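Local coordinates for protein aminoglycoside N(6')acetyltransferase (Legionella pneumophila subsp. pneumophila, PDB 3F5B) that probably transfers an acetyl group from acetyl-CoA to an amine, as an acetyltransferase of the GNAT superfamily named for aminoglycoside N(6')-acetylation, at residues A[90-99]-A[124-133]. Residues are numbered along the deposited sequence; the frame is centred on the assembly and turned at random.
Sequences YPDGAVTLDL and FSDTKIVLIN. With CHX (cyclohexane), chain D.
Val95 and Thr96 pair in parallel with Val130 and Leu131, the local strand axes running 36° apart. Strand 94-101, helix 109-123 and strand 129-132 form a beta-alpha-beta unit in the mixed sheet of the GNAT fold. Three backbone hydrogen bonds join the strands. Val95 N gives to Ile129 O at 3.0 Å. Leu131 N returns a bond to Val95 O at 2.7 Å. Leu97 N then gives to Leu131 O at 2.8 Å.

One face of the sheet carries Val95, Leu97, Val130 and Ile132. The side chains of Val95 and Val130 lie side by side and point the same way, with Val95 CG1 3.6 Å from Val130 CG2. Val95 places its other methyl, CG2, anti to its backbone N (chi1 63° for CG1). That methyl sits over one face of the Phe124 ring, 4.3 Å from its centroid, in a CH-pi contact. Helix 109-123 packs on this face through Phe119, against Leu97, and Ile120, against Val130.

Thr96 and Leu131 occupy the other face. The side chains of Tyr90 and Leu131 come from opposite directions. Leu131 CD1 lies obliquely to the Tyr90 ring, and CD2 comes within 3.4 Å of Tyr90 OH. That hydroxyl is hydrogen-bonded to Lys167. Thr96 OG1 and Asn133 ND2 share a water, which accepts from the amide.

GNAT proteins commonly bind acetyl-CoA where these two strands splay apart. The cyclohexane site is consistent with such a cleft, and Asp98, Leu99 and Ile132 help line it. Beyond Leu97 a second water donates to Leu97 O at 2.7 Å and has weak bonds to Asp98 OD2 and Asn133 ND2. Ile132 CG1 lies 4.0 Å from C4 of the cyclohexane.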
ATOM      1  N   TYR A  90      -2.404  17.814   7.737  1.00 56.62           N
ATOM      2  CA  TYR A  90      -1.924  16.661   8.472  1.00 55.22           C
ATOM      3  C   TYR A  90      -0.996  17.109   9.571  1.00 54.10           C
ATOM      4  O   TYR A  90       0.218  17.098   9.399  1.00 54.05           O
ATOM      5  CB  TYR A  90      -1.253  15.661   7.530  1.00 54.96           C
ATOM      6  CG  TYR A  90      -2.175  15.245   6.421  1.00 54.46           C
ATOM      7  CD1 TYR A  90      -3.382  14.608   6.705  1.00 54.26           C
ATOM      8  CD2 TYR A  90      -1.859  15.509   5.092  1.00 54.52           C
ATOM      9  CE1 TYR A  90      -4.244  14.240   5.702  1.00 54.09           C
ATOM     10  CE2 TYR A  90      -2.715  15.142   4.070  1.00 54.39           C
ATOM     11  CZ  TYR A  90      -3.908  14.515   4.385  1.00 54.43           C
ATOM     12  OH  TYR A  90      -4.768  14.145   3.381  1.00 55.11           O
ATOM     13  N   PRO A  91      -1.576  17.516  10.714  1.00 53.42           N
ATOM     14  CA  PRO A  91      -0.791  18.080  11.804  1.00 52.75           C
ATOM     15  C   PRO A  91      -0.057  16.998  12.583  1.00 51.74           C
ATOM     16  O   PRO A  91       0.921  17.275  13.267  1.00 51.60           O
ATOM     17  CB  PRO A  91      -1.843  18.766  12.678  1.00 53.14           C
ATOM     18  CG  PRO A  91      -3.132  18.084  12.366  1.00 53.42           C
ATOM     19  CD  PRO A  91      -2.987  17.314  11.090  1.00 53.06           C
ATOM     20  N   ASP A  92      -0.536  15.768  12.471  1.00 50.59           N
ATOM     21  CA  ASP A  92       0.124  14.633  13.081  1.00 49.28           C
ATOM     22  C   ASP A  92       0.854  13.861  11.986  1.00 47.91           C
ATOM     23  O   ASP A  92       1.445  12.808  12.237  1.00 48.35           O
ATOM     24  CB  ASP A  92      -0.901  13.758  13.804  1.00 49.95           C
ATOM     25  CG  ASP A  92      -1.820  14.568  14.706  1.00 50.06           C
ATOM     26  OD1 ASP A  92      -1.652  14.485  15.937  1.00 50.52           O
ATOM     27  OD2 ASP A  92      -2.690  15.304  14.183  1.00 49.65           O
ATOM     28  N   GLY A  93       0.828  14.416  10.777  1.00 45.45           N
ATOM     29  CA  GLY A  93       1.453  13.791   9.622  1.00 43.02           C
ATOM     30  C   GLY A  93       0.550  12.749   8.971  1.00 40.54           C
ATOM     31  O   GLY A  93      -0.674  12.723   9.192  1.00 40.16           O
ATOM     32  N   ALA A  94       1.152  11.886   8.165  1.00 37.97           N
ATOM     33  CA  ALA A  94       0.401  10.853   7.461  1.00 35.65           C
ATOM     34  C   ALA A  94       1.346   9.892   6.740  1.00 34.03           C
ATOM     35  O   ALA A  94       2.473  10.261   6.388  1.00 34.17           O
ATOM     36  CB  ALA A  94      -0.565  11.489   6.476  1.00 35.34           C
ATOM     37  N   VAL A  95       0.891   8.661   6.527  1.00 32.21           N
ATOM     38  CA  VAL A  95       1.637   7.701   5.699  1.00 30.22           C
ATOM     39  C   VAL A  95       0.873   7.465   4.397  1.00 29.88           C
ATOM     40  O   VAL A  95      -0.346   7.291   4.407  1.00 29.00           O
ATOM     41  CB  VAL A  95       1.926   6.355   6.440  1.00 30.88           C
ATOM     42  CG1 VAL A  95       0.649   5.630   6.803  1.00 31.44           C
ATOM     43  CG2 VAL A  95       2.806   5.442   5.602  1.00 30.39           C
ATOM     44  N   THR A  96       1.588   7.475   3.283  1.00 28.40           N
ATOM     45  CA  THR A  96       0.979   7.190   1.987  1.00 29.90           C
ATOM     46  C   THR A  96       1.348   5.751   1.637  1.00 30.78           C
ATOM     47  O   THR A  96       2.514   5.370   1.765  1.00 31.08           O
ATOM     48  CB  THR A  96       1.482   8.153   0.883  1.00 31.61           C
ATOM     49  OG1 THR A  96       1.203   9.505   1.276  1.00 32.30           O
ATOM     50  CG2 THR A  96       0.796   7.852  -0.483  1.00 31.57           C
ATOM     51  N   LEU A  97       0.341   4.980   1.216  1.00 29.16           N
ATOM     52  CA  LEU A  97       0.466   3.564   0.916  1.00 29.27           C
ATOM     53  C   LEU A  97       0.229   3.284  -0.571  1.00 30.89           C
ATOM     54  O   LEU A  97      -0.700   3.822  -1.191  1.00 30.03           O
ATOM     55  CB  LEU A  97      -0.545   2.759   1.757  1.00 27.72           C
ATOM     56  CG  LEU A  97      -0.604   1.245   1.627  1.00 27.46           C
ATOM     57  CD1 LEU A  97       0.768   0.599   2.040  1.00 26.39           C
ATOM     58  CD2 LEU A  97      -1.773   0.751   2.503  1.00 28.24           C
ATOM     59  N   ASP A  98       1.094   2.447  -1.137  1.00 31.12           N
ATOM     60  CA  ASP A  98       0.845   1.826  -2.431  1.00 33.89           C
ATOM     61  C   ASP A  98       0.916   0.343  -2.215  1.00 33.47           C
ATOM     62  O   ASP A  98       1.837  -0.134  -1.531  1.00 31.07           O
ATOM     63  CB  ASP A  98       1.965   2.136  -3.379  1.00 38.47           C
ATOM     64  CG  ASP A  98       1.675   3.292  -4.251  1.00 43.67           C
ATOM     65  OD1 ASP A  98       1.258   3.034  -5.412  1.00 45.02           O
ATOM     66  OD2 ASP A  98       1.897   4.441  -3.794  1.00 45.29           O
ATOM     67  N   LEU A  99      -0.003  -0.400  -2.827  1.00 31.62           N
ATOM     68  CA  LEU A  99       0.050  -1.850  -2.669  1.00 32.33           C
ATOM     69  C   LEU A  99      -0.300  -2.602  -3.941  1.00 31.93           C
ATOM     70  O   LEU A  99      -1.095  -2.119  -4.772  1.00 31.79           O
ATOM     71  CB  LEU A  99      -0.809  -2.304  -1.487  1.00 31.96           C
ATOM     72  CG  LEU A  99      -2.311  -2.114  -1.607  1.00 33.83           C
ATOM     73  CD1 LEU A  99      -2.953  -3.440  -2.019  1.00 34.05           C
ATOM     74  CD2 LEU A  99      -2.944  -1.628  -0.292  1.00 32.90           C
ATOM     75  N   PHE A 124       1.999   0.369  11.499  1.00 27.06           N
ATOM     76  CA  PHE A 124       1.713   1.802  11.612  1.00 27.65           C
ATOM     77  C   PHE A 124       0.659   2.080  12.653  1.00 28.54           C
ATOM     78  O   PHE A 124      -0.099   3.027  12.524  1.00 27.66           O
ATOM     79  CB  PHE A 124       1.314   2.362  10.236  1.00 27.70           C
ATOM     80  CG  PHE A 124       2.437   2.300   9.227  1.00 27.93           C
ATOM     81  CD1 PHE A 124       3.431   3.277   9.233  1.00 29.62           C
ATOM     82  CD2 PHE A 124       2.524   1.252   8.314  1.00 28.44           C
ATOM     83  CE1 PHE A 124       4.494   3.235   8.314  1.00 30.04           C
ATOM     84  CE2 PHE A 124       3.595   1.175   7.399  1.00 28.91           C
ATOM     85  CZ  PHE A 124       4.585   2.173   7.402  1.00 29.45           C
ATOM     86  N   SER A 125       0.628   1.257  13.695  1.00 28.86           N
ATOM     87  CA  SER A 125      -0.372   1.389  14.744  1.00 31.61           C
ATOM     88  C   SER A 125      -0.318   2.740  15.477  1.00 32.87           C
ATOM     89  O   SER A 125      -1.311   3.183  16.055  1.00 33.51           O
ATOM     90  CB  SER A 125      -0.224   0.239  15.742  1.00 32.95           C
ATOM     91  OG  SER A 125       0.950   0.436  16.512  1.00 35.83           O
ATOM     92  N   ASP A 126       0.859   3.348  15.456  1.00 34.37           N
ATOM     93  CA  ASP A 126       1.201   4.643  16.056  1.00 37.24           C
ATOM     94  C   ASP A 126       0.917   5.832  15.112  1.00 36.80           C
ATOM     95  O   ASP A 126       1.052   6.997  15.487  1.00 37.01           O
ATOM     96  CB  ASP A 126       2.707   4.599  16.285  1.00 40.10           C
ATOM     97  CG  ASP A 126       3.430   3.874  15.129  1.00 42.74           C
ATOM     98  OD1 ASP A 126       3.067   4.091  13.936  1.00 43.65           O
ATOM     99  OD2 ASP A 126       4.336   3.069  15.408  1.00 45.01           O
ATOM    100  N   THR A 127       0.567   5.533  13.872  1.00 35.73           N
ATOM    101  CA  THR A 127       0.299   6.556  12.875  1.00 34.96           C
ATOM    102  C   THR A 127      -1.175   6.992  12.946  1.00 34.27           C
ATOM    103  O   THR A 127      -2.042   6.204  13.330  1.00 34.80           O
ATOM    104  CB  THR A 127       0.698   5.991  11.494  1.00 34.79           C
ATOM    105  OG1 THR A 127       2.108   5.767  11.490  1.00 34.88           O
ATOM    106  CG2 THR A 127       0.326   6.923  10.354  1.00 35.22           C
ATOM    107  N   LYS A 128      -1.463   8.242  12.605  1.00 32.70           N
ATOM    108  CA  LYS A 128      -2.846   8.741  12.679  1.00 32.47           C
ATOM    109  C   LYS A 128      -3.666   8.476  11.422  1.00 30.22           C
ATOM    110  O   LYS A 128      -4.828   8.122  11.490  1.00 30.43           O
ATOM    111  CB  LYS A 128      -2.861  10.243  12.992  1.00 33.93           C
ATOM    112  CG  LYS A 128      -3.021  10.576  14.465  1.00 37.61           C
ATOM    113  CD  LYS A 128      -1.905   9.977  15.322  1.00 39.04           C
ATOM    114  CE  LYS A 128      -2.466   9.396  16.617  1.00 40.44           C
ATOM    115  NZ  LYS A 128      -3.258   8.151  16.333  1.00 41.43           N
ATOM    116  N   ILE A 129      -3.039   8.644  10.267  1.00 29.51           N
ATOM    117  CA  ILE A 129      -3.746   8.761   8.988  1.00 29.17           C
ATOM    118  C   ILE A 129      -2.976   7.980   7.943  1.00 27.55           C
ATOM    119  O   ILE A 129      -1.751   8.096   7.888  1.00 27.03           O
ATOM    120  CB  ILE A 129      -3.808  10.277   8.558  1.00 29.92           C
ATOM    121  CG1 ILE A 129      -4.493  11.122   9.643  1.00 30.75           C
ATOM    122  CG2 ILE A 129      -4.462  10.468   7.159  1.00 28.75           C
ATOM    123  CD1 ILE A 129      -5.964  10.784   9.833  1.00 31.45           C
ATOM    124  N   VAL A 130      -3.686   7.156   7.161  1.00 25.97           N
ATOM    125  CA  VAL A 130      -3.125   6.505   5.974  1.00 25.79           C
ATOM    126  C   VAL A 130      -3.796   7.089   4.735  1.00 25.41           C
ATOM    127  O   VAL A 130      -5.011   7.285   4.712  1.00 25.71           O
ATOM    128  CB  VAL A 130      -3.318   4.936   5.955  1.00 25.63           C
ATOM    129  CG1 VAL A 130      -2.714   4.325   4.663  1.00 25.89           C
ATOM    130  CG2 VAL A 130      -2.691   4.304   7.192  1.00 26.06           C
ATOM    131  N   LEU A 131      -2.998   7.359   3.709  1.00 26.02           N
ATOM    132  CA  LEU A 131      -3.519   7.843   2.438  1.00 26.30           C
ATOM    133  C   LEU A 131      -3.230   6.826   1.361  1.00 26.35           C
ATOM    134  O   LEU A 131      -2.143   6.244   1.327  1.00 27.42           O
ATOM    135  CB  LEU A 131      -2.882   9.181   2.062  1.00 25.91           C
ATOM    136  CG  LEU A 131      -3.043  10.313   3.078  1.00 25.82           C
ATOM    137  CD1 LEU A 131      -2.118  11.468   2.707  1.00 27.07           C
ATOM    138  CD2 LEU A 131      -4.500  10.767   3.170  1.00 27.03           C
ATOM    139  N   ILE A 132      -4.215   6.625   0.483  1.00 25.97           N
ATOM    140  CA  ILE A 132      -4.059   5.809  -0.723  1.00 24.68           C
ATOM    141  C   ILE A 132      -4.654   6.516  -1.939  1.00 26.76           C
ATOM    142  O   ILE A 132      -5.644   7.254  -1.815  1.00 26.49           O
ATOM    143  CB  ILE A 132      -4.624   4.376  -0.518  1.00 24.14           C
ATOM    144  CG1 ILE A 132      -4.006   3.408  -1.521  1.00 24.29           C
ATOM    145  CG2 ILE A 132      -6.151   4.351  -0.507  1.00 23.08           C
ATOM    146  CD1 ILE A 132      -3.955   1.914  -0.981  1.00 28.07           C
ATOM    147  N   ASN A 133      -4.049   6.295  -3.108  1.00 25.48           N
ATOM    148  CA  ASN A 133      -4.305   7.176  -4.262  1.00 28.14           C
ATOM    149  C   ASN A 133      -4.602   6.442  -5.578  1.00 26.96           C
ATOM    150  O   ASN A 133      -3.832   6.568  -6.520  1.00 28.15           O
ATOM    151  CB  ASN A 133      -3.096   8.097  -4.453  1.00 28.53           C
ATOM    152  CG  ASN A 133      -2.931   9.078  -3.299  1.00 31.24           C
ATOM    153  OD1 ASN A 133      -3.670  10.048  -3.199  1.00 30.44           O
ATOM    154  ND2 ASN A 133      -1.972   8.809  -2.410  1.00 30.94           N
TER
HETATM  155  C1  CHX D 182      -2.184   1.129  -7.760  1.00 51.46           C
HETATM  156  C2  CHX D 182      -1.587   0.222  -6.680  1.00 49.97           C
HETATM  157  C3  CHX D 182      -1.274   1.003  -5.398  1.00 50.23           C
HETATM  158  C4  CHX D 182      -2.554   1.533  -4.740  1.00 50.70           C
HETATM  159  C5  CHX D 182      -3.652   1.883  -5.762  1.00 50.10           C
HETATM  160  C6  CHX D 182      -3.123   2.202  -7.174  1.00 50.60           C
HETATM  161  O   HOH W   1      -0.738  10.770  -0.576  1.00 35.63           O
HETATM  162  O   HOH W   2      -1.107   5.653  -3.079  1.00 33.89           O